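Local structure of CofB (Escherichia coli, 4QS4) at residues A[446-451]-A[461-466]; A[127-132]-A[148-153]. The protein initiates, as a minor pilin, the assembly of the CFA/III type IV pilus of enterotoxigenic strains. All coordinates share one frame; numbering follows the deposited sequence.

Overall arrangement
Interaction 2 (127-132 with 148-153) comes first along the chain and closes before interaction 1 (446-451 with 461-466) opens. Each pairs the two strands of one antiparallel beta hairpin, but in different sheets: interaction 2 in the sheet that packs on helix 9-32 in the pilin domain, interaction 1 in a sheet of the C-terminal domain. Their centres are about 92 Å apart and their nearest atoms about 77 Å, on opposite sides of the chain's centre. Both hairpins turn one face to a neighbouring layer, a helix for interaction 2 and a second sheet for interaction 1. The separation reflects an elongated chain, in which the pilin domain and the C-terminal domain have separate sheets.

Interaction 1: A[446-451]-A[461-466]; sequences SGTAIQ and ITATMG
The flat carbonyl group of Thr-464 is approached by two donors from segment 446-451. Thr-448 OG1 stands above its plane, 40° out of it, and binds Thr-464 O at 2.8 Å, while Ala-449 N reaches the same oxygen at 3.0 Å and much nearer the plane. The carbonyl of Gln-451 differs: Thr-462 N meets Gln-451 O in the carbonyl plane at 3.0 Å. Thr-448 delivers its hydroxyl because OG1 is anti to the backbone N (chi1 -177°), which swings it across the strand gap. With a valine in its place, Thr-464 O would probably lose the out-of-plane donor and depend on the amide of Ala-449. These bonds mark an antiparallel hairpin of strands 444-454 and 458-469, whose segment axes run at 167° to each other. Thr-448, Ile-450, Ala-463 and Met-465 share the face turned to strands 404-414 and 484-493 of another sheet, so the two sheets pack as in a beta sandwich. On that face Ile-450 CG1 rests on Ala-463 CB at 3.7 Å, and its CG2 branch crosses Ile-461 CG2 obliquely at 4.1 Å. The opposite face carries Ala-449, Thr-464, Gln-451 and Thr-462; Gln-451 NE2 hydrogen-bonds Asn-453 OD1, beyond the segment.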
ATOM      1  N   SER A 446     -45.186  14.756  39.550  1.00 30.08           N
ATOM      2  CA  SER A 446     -44.036  14.609  40.442  1.00 30.71           C
ATOM      3  C   SER A 446     -42.801  14.126  39.692  1.00 30.01           C
ATOM      4  O   SER A 446     -41.687  14.265  40.184  1.00 31.06           O
ATOM      5  CB  SER A 446     -44.355  13.641  41.576  1.00 31.97           C
ATOM      6  OG  SER A 446     -45.455  14.113  42.320  1.00 33.95           O
ATOM      7  N   GLY A 447     -43.001  13.545  38.512  1.00 29.47           N
ATOM      8  CA  GLY A 447     -41.896  13.115  37.659  1.00 28.73           C
ATOM      9  C   GLY A 447     -41.972  11.644  37.296  1.00 28.33           C
ATOM     10  O   GLY A 447     -43.008  11.006  37.482  1.00 28.89           O
ATOM     11  N   THR A 448     -40.864  11.117  36.778  1.00 27.08           N
ATOM     12  CA  THR A 448     -40.791   9.736  36.337  1.00 26.28           C
ATOM     13  C   THR A 448     -39.381   9.189  36.526  1.00 26.40           C
ATOM     14  O   THR A 448     -38.389   9.905  36.359  1.00 26.37           O
ATOM     15  CB  THR A 448     -41.241   9.571  34.863  1.00 25.62           C
ATOM     16  OG1 THR A 448     -41.208   8.187  34.494  1.00 26.00           O
ATOM     17  CG2 THR A 448     -40.346  10.353  33.905  1.00 25.11           C
ATOM     18  N   ALA A 449     -39.312   7.920  36.911  1.00 26.09           N
ATOM     19  CA  ALA A 449     -38.077   7.175  36.963  1.00 25.99           C
ATOM     20  C   ALA A 449     -38.163   6.128  35.860  1.00 25.91           C
ATOM     21  O   ALA A 449     -39.015   5.239  35.906  1.00 26.92           O
ATOM     22  CB  ALA A 449     -37.919   6.517  38.324  1.00 27.35           C
ATOM     23  N   ILE A 450     -37.292   6.247  34.863  1.00 24.88           N
ATOM     24  CA  ILE A 450     -37.279   5.334  33.728  1.00 23.74           C
ATOM     25  C   ILE A 450     -36.044   4.452  33.854  1.00 24.43           C
ATOM     26  O   ILE A 450     -34.914   4.952  33.937  1.00 23.71           O
ATOM     27  CB  ILE A 450     -37.290   6.107  32.399  1.00 22.61           C
ATOM     28  CG1 ILE A 450     -38.628   6.851  32.240  1.00 22.30           C
ATOM     29  CG2 ILE A 450     -37.079   5.164  31.214  1.00 22.78           C
ATOM     30  CD1 ILE A 450     -38.606   7.973  31.210  1.00 21.25           C
ATOM     31  N   GLN A 451     -36.271   3.138  33.895  1.00 24.29           N
ATOM     32  CA  GLN A 451     -35.210   2.169  34.134  1.00 24.54           C
ATOM     33  C   GLN A 451     -35.032   1.291  32.900  1.00 24.21           C
ATOM     34  O   GLN A 451     -35.999   0.962  32.219  1.00 23.95           O
ATOM     35  CB  GLN A 451     -35.552   1.304  35.342  1.00 25.81           C
ATOM     36  CG  GLN A 451     -34.426   0.393  35.798  1.00 26.80           C
ATOM     37  CD  GLN A 451     -34.682  -0.200  37.167  1.00 28.66           C
ATOM     38  OE1 GLN A 451     -34.638   0.511  38.172  1.00 29.64           O
ATOM     39  NE2 GLN A 451     -34.944  -1.507  37.222  1.00 29.09           N
ATOM     40  N   ILE A 461     -37.484  -2.010  29.327  1.00 25.30           N
ATOM     41  CA  ILE A 461     -37.613  -0.606  29.694  1.00 25.02           C
ATOM     42  C   ILE A 461     -38.927  -0.425  30.444  1.00 25.40           C
ATOM     43  O   ILE A 461     -39.996  -0.795  29.946  1.00 25.24           O
ATOM     44  CB  ILE A 461     -37.599   0.310  28.462  1.00 24.69           C
ATOM     45  CG1 ILE A 461     -36.469  -0.102  27.513  1.00 24.95           C
ATOM     46  CG2 ILE A 461     -37.466   1.772  28.903  1.00 24.29           C
ATOM     47  CD1 ILE A 461     -36.636   0.443  26.118  1.00 26.04           C
ATOM     48  N   THR A 462     -38.834   0.110  31.654  1.00 25.28           N
ATOM     49  CA  THR A 462     -39.996   0.308  32.506  1.00 25.83           C
ATOM     50  C   THR A 462     -39.913   1.692  33.132  1.00 25.64           C
ATOM     51  O   THR A 462     -38.868   2.345  33.076  1.00 24.92           O
ATOM     52  CB  THR A 462     -40.078  -0.754  33.623  1.00 27.04           C
ATOM     53  OG1 THR A 462     -38.900  -0.693  34.439  1.00 27.37           O
ATOM     54  CG2 THR A 462     -40.206  -2.155  33.026  1.00 28.01           C
ATOM     55  N   ALA A 463     -41.021   2.132  33.721  1.00 25.86           N
ATOM     56  CA  ALA A 463     -41.105   3.469  34.288  1.00 25.86           C
ATOM     57  C   ALA A 463     -42.190   3.536  35.349  1.00 27.19           C
ATOM     58  O   ALA A 463     -43.229   2.888  35.226  1.00 27.83           O
ATOM     59  CB  ALA A 463     -41.380   4.499  33.195  1.00 25.28           C
ATOM     60  N   THR A 464     -41.919   4.291  36.410  1.00 27.93           N
ATOM     61  CA  THR A 464     -42.961   4.734  37.317  1.00 29.25           C
ATOM     62  C   THR A 464     -43.138   6.234  37.141  1.00 29.39           C
ATOM     63  O   THR A 464     -42.187   6.939  36.788  1.00 29.46           O
ATOM     64  CB  THR A 464     -42.639   4.414  38.784  1.00 30.83           C
ATOM     65  OG1 THR A 464     -41.349   4.936  39.130  1.00 31.38           O
ATOM     66  CG2 THR A 464     -42.664   2.911  39.014  1.00 31.89           C
ATOM     67  N   MET A 465     -44.364   6.707  37.347  1.00 29.75           N
ATOM     68  CA  MET A 465     -44.673   8.133  37.321  1.00 29.23           C
ATOM     69  C   MET A 465     -45.420   8.471  38.601  1.00 30.46           C
ATOM     70  O   MET A 465     -46.328   7.742  38.990  1.00 31.63           O
ATOM     71  CB  MET A 465     -45.556   8.483  36.128  1.00 28.94           C
ATOM     72  CG  MET A 465     -45.856   9.973  36.012  1.00 29.10           C
ATOM     73  SD  MET A 465     -47.059  10.427  34.750  1.00 29.79           S
ATOM     74  CE  MET A 465     -46.302   9.742  33.284  1.00 28.21           C
ATOM     75  N   GLY A 466     -45.030   9.567  39.246  1.00 29.84           N
ATOM     76  CA  GLY A 466     -45.749  10.089  40.412  1.00 30.42           C
ATOM     77  C   GLY A 466     -46.688  11.202  39.979  1.00 30.10           C
ATOM     78  O   GLY A 466     -46.279  12.122  39.274  1.00 29.01           O
TER

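Interaction 2: A[127-132]-A[148-153]; sequences LKIDRI and VDFILT
Lys-128 O takes the amide hydrogen of Thr-153 N at 2.8 Å, with the donor nearly along the C=O axis, and the CA-H of Leu-152 approaches the same oxygen. That bond is bent at the hydrogen (138°), whereas the next one, Asp-130 N to Ile-151 O at 2.9 Å, is much straighter (167°). Ile-151 N in turn donates to Arg-131 O, so Asp-130 and Arg-131 both face Ile-151: a classic beta bulge, which shifts the register by one residue. Within this hairpin the strands pair antiparallel, but their segment axes lie at 134°, so they cross strongly.

Ile-129, Ile-132, Phe-150 and Leu-152 point to one face. Ile-129 CG1 meets Leu-152 CD2 at 3.4 Å, tighter than usual for carbons. Ile-132 runs alongside Phe-150, its CG1 3.8 Å from ring atom CD1, and Ile-129 CG2 comes to the ring's edge near its plane. The ring of Phe-150 also touches Ile-24 and Ile-27 of helix 9-32. This is the packing of the type IV pilin fold, a long N-terminal helix laid against an antiparallel sheet.

On the other face, the extended chain of Arg-131 lies beside Ile-151, whose CD1 is 4.1 Å from Arg-131 CG. Its guanidinium goes on to a salt bridge with Asp-133, and Asp-130 at the bulge carries its carboxylate to Arg-191 and Trp-199. The chemistry is therefore two-sided: on one side hydrocarbon packs between the strands and, through Ile-129 and Phe-150, against the helix, whereas on the far side these charged groups have opposite charges or N-H donors as partners, which would probably ease the cost of burying Arg-131.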
ATOM      1  N   LEU A 127      38.009  -7.237  -7.529  1.00 52.11           N
ATOM      2  CA  LEU A 127      37.053  -7.599  -8.577  1.00 48.47           C
ATOM      3  C   LEU A 127      36.367  -6.338  -9.096  1.00 45.46           C
ATOM      4  O   LEU A 127      35.604  -5.700  -8.369  1.00 45.10           O
ATOM      5  CB  LEU A 127      36.018  -8.595  -8.044  1.00 48.29           C
ATOM      6  CG  LEU A 127      35.183  -9.354  -9.081  1.00 46.42           C
ATOM      7  CD1 LEU A 127      36.040 -10.284  -9.928  1.00 46.50           C
ATOM      8  CD2 LEU A 127      34.078 -10.151  -8.407  1.00 46.82           C
ATOM      9  N   LYS A 128      36.665  -5.983 -10.347  1.00 42.54           N
ATOM     10  CA  LYS A 128      36.123  -4.788 -10.998  1.00 40.28           C
ATOM     11  C   LYS A 128      35.527  -5.159 -12.358  1.00 37.42           C
ATOM     12  O   LYS A 128      35.914  -6.167 -12.952  1.00 36.11           O
ATOM     13  CB  LYS A 128      37.230  -3.748 -11.213  1.00 41.74           C
ATOM     14  CG  LYS A 128      37.963  -3.314  -9.950  1.00 45.04           C
ATOM     15  CD  LYS A 128      39.082  -2.332 -10.273  1.00 46.78           C
ATOM     16  CE  LYS A 128      39.945  -2.050  -9.054  1.00 50.61           C
ATOM     17  NZ  LYS A 128      40.994  -1.021  -9.305  1.00 52.70           N
ATOM     18  N   ILE A 129      34.595  -4.343 -12.845  1.00 34.48           N
ATOM     19  CA  ILE A 129      34.104  -4.469 -14.215  1.00 32.12           C
ATOM     20  C   ILE A 129      35.135  -3.827 -15.138  1.00 31.36           C
ATOM     21  O   ILE A 129      35.393  -2.627 -15.041  1.00 31.09           O
ATOM     22  CB  ILE A 129      32.733  -3.790 -14.422  1.00 30.98           C
ATOM     23  CG1 ILE A 129      31.678  -4.417 -13.515  1.00 31.16           C
ATOM     24  CG2 ILE A 129      32.298  -3.913 -15.882  1.00 29.81           C
ATOM     25  CD1 ILE A 129      30.418  -3.589 -13.370  1.00 30.75           C
ATOM     26  N   ASP A 130      35.733  -4.633 -16.017  1.00 30.20           N
ATOM     27  CA  ASP A 130      36.825  -4.173 -16.874  1.00 29.95           C
ATOM     28  C   ASP A 130      36.353  -3.846 -18.290  1.00 28.13           C
ATOM     29  O   ASP A 130      36.996  -3.075 -19.003  1.00 27.90           O
ATOM     30  CB  ASP A 130      37.933  -5.237 -16.934  1.00 31.55           C
ATOM     31  CG  ASP A 130      39.228  -4.703 -17.541  1.00 32.87           C
ATOM     32  OD1 ASP A 130      39.659  -3.593 -17.153  1.00 33.10           O
ATOM     33  OD2 ASP A 130      39.822  -5.385 -18.404  1.00 33.36           O
ATOM     34  N   ARG A 131      35.223  -4.427 -18.685  1.00 26.54           N
ATOM     35  CA  ARG A 131      34.772  -4.360 -20.069  1.00 25.70           C
ATOM     36  C   ARG A 131      33.321  -4.819 -20.175  1.00 24.29           C
ATOM     37  O   ARG A 131      32.875  -5.673 -19.409  1.00 24.24           O
ATOM     38  CB  ARG A 131      35.687  -5.246 -20.928  1.00 26.66           C
ATOM     39  CG  ARG A 131      35.175  -5.597 -22.311  1.00 25.72           C
ATOM     40  CD  ARG A 131      36.175  -6.479 -23.043  1.00 26.70           C
ATOM     41  NE  ARG A 131      35.523  -7.286 -24.076  1.00 25.92           N
ATOM     42  CZ  ARG A 131      36.172  -7.996 -24.996  1.00 26.99           C
ATOM     43  NH1 ARG A 131      37.508  -8.010 -25.043  1.00 27.84           N
ATOM     44  NH2 ARG A 131      35.479  -8.693 -25.888  1.00 26.38           N
ATOM     45  N   ILE A 132      32.595  -4.229 -21.118  1.00 23.81           N
ATOM     46  CA  ILE A 132      31.199  -4.575 -21.375  1.00 23.00           C
ATOM     47  C   ILE A 132      31.028  -4.848 -22.869  1.00 22.72           C
ATOM     48  O   ILE A 132      31.494  -4.072 -23.692  1.00 23.16           O
ATOM     49  CB  ILE A 132      30.252  -3.433 -20.944  1.00 23.14           C
ATOM     50  CG1 ILE A 132      30.449  -3.119 -19.460  1.00 24.16           C
ATOM     51  CG2 ILE A 132      28.791  -3.792 -21.217  1.00 22.23           C
ATOM     52  CD1 ILE A 132      29.733  -1.869 -18.989  1.00 24.28           C
ATOM     53  N   VAL A 148      23.992  -8.732 -22.908  1.00 22.72           N
ATOM     54  CA  VAL A 148      24.989  -7.838 -22.340  1.00 21.96           C
ATOM     55  C   VAL A 148      25.950  -8.666 -21.497  1.00 22.38           C
ATOM     56  O   VAL A 148      25.540  -9.289 -20.512  1.00 22.81           O
ATOM     57  CB  VAL A 148      24.345  -6.737 -21.481  1.00 21.59           C
ATOM     58  CG1 VAL A 148      25.406  -5.777 -20.940  1.00 21.41           C
ATOM     59  CG2 VAL A 148      23.300  -5.983 -22.295  1.00 21.41           C
ATOM     60  N   ASP A 149      27.222  -8.678 -21.901  1.00 22.65           N
ATOM     61  CA  ASP A 149      28.258  -9.396 -21.169  1.00 23.59           C
ATOM     62  C   ASP A 149      29.110  -8.436 -20.360  1.00 24.11           C
ATOM     63  O   ASP A 149      29.585  -7.427 -20.883  1.00 25.00           O
ATOM     64  CB  ASP A 149      29.165 -10.181 -22.120  1.00 23.94           C
ATOM     65  CG  ASP A 149      28.441 -11.294 -22.845  1.00 24.18           C
ATOM     66  OD1 ASP A 149      27.387 -11.772 -22.358  1.00 23.61           O
ATOM     67  OD2 ASP A 149      28.950 -11.701 -23.913  1.00 24.62           O
ATOM     68  N   PHE A 150      29.299  -8.757 -19.083  1.00 24.92           N
ATOM     69  CA  PHE A 150      30.179  -7.996 -18.213  1.00 25.96           C
ATOM     70  C   PHE A 150      31.394  -8.836 -17.882  1.00 27.00           C
ATOM     71  O   PHE A 150      31.268  -9.920 -17.324  1.00 27.69           O
ATOM     72  CB  PHE A 150      29.454  -7.605 -16.930  1.00 26.87           C
ATOM     73  CG  PHE A 150      28.313  -6.670 -17.164  1.00 26.32           C
ATOM     74  CD1 PHE A 150      28.502  -5.296 -17.102  1.00 26.31           C
ATOM     75  CD2 PHE A 150      27.055  -7.164 -17.472  1.00 25.84           C
ATOM     76  CE1 PHE A 150      27.439  -4.426 -17.325  1.00 25.73           C
ATOM     77  CE2 PHE A 150      25.996  -6.303 -17.700  1.00 25.46           C
ATOM     78  CZ  PHE A 150      26.189  -4.936 -17.628  1.00 25.25           C
ATOM     79  N   ILE A 151      32.561  -8.331 -18.251  1.00 27.44           N
ATOM     80  CA  ILE A 151      33.814  -9.009 -17.964  1.00 29.49           C
ATOM     81  C   ILE A 151      34.368  -8.428 -16.670  1.00 30.76           C
ATOM     82  O   ILE A 151      34.687  -7.240 -16.602  1.00 30.26           O
ATOM     83  CB  ILE A 151      34.832  -8.848 -19.106  1.00 29.80           C
ATOM     84  CG1 ILE A 151      34.379  -9.651 -20.342  1.00 29.58           C
ATOM     85  CG2 ILE A 151      36.212  -9.320 -18.651  1.00 31.70           C
ATOM     86  CD1 ILE A 151      33.223  -9.040 -21.110  1.00 28.46           C
ATOM     87  N   LEU A 152      34.444  -9.271 -15.648  1.00 32.45           N
ATOM     88  CA  LEU A 152      34.965  -8.875 -14.354  1.00 34.97           C
ATOM     89  C   LEU A 152      36.419  -9.300 -14.237  1.00 37.52           C
ATOM     90  O   LEU A 152      36.721 -10.487 -14.305  1.00 37.69           O
ATOM     91  CB  LEU A 152      34.146  -9.520 -13.243  1.00 35.97           C
ATOM     92  CG  LEU A 152      32.659  -9.179 -13.270  1.00 35.45           C
ATOM     93  CD1 LEU A 152      31.972  -9.727 -12.035  1.00 36.91           C
ATOM     94  CD2 LEU A 152      32.448  -7.676 -13.380  1.00 34.83           C
ATOM     95  N   THR A 153      37.312  -8.327 -14.090  1.00 39.60           N
ATOM     96  CA  THR A 153      38.733  -8.603 -13.913  1.00 42.76           C
ATOM     97  C   THR A 153      39.014  -8.926 -12.450  1.00 46.65           C
ATOM     98  O   THR A 153      38.491  -8.267 -11.547  1.00 46.01           O
ATOM     99  CB  THR A 153      39.620  -7.423 -14.370  1.00 42.95           C
ATOM    100  OG1 THR A 153      40.993  -7.833 -14.392  1.00 44.90           O
ATOM    101  CG2 THR A 153      39.473  -6.205 -13.449  1.00 43.22           C
TER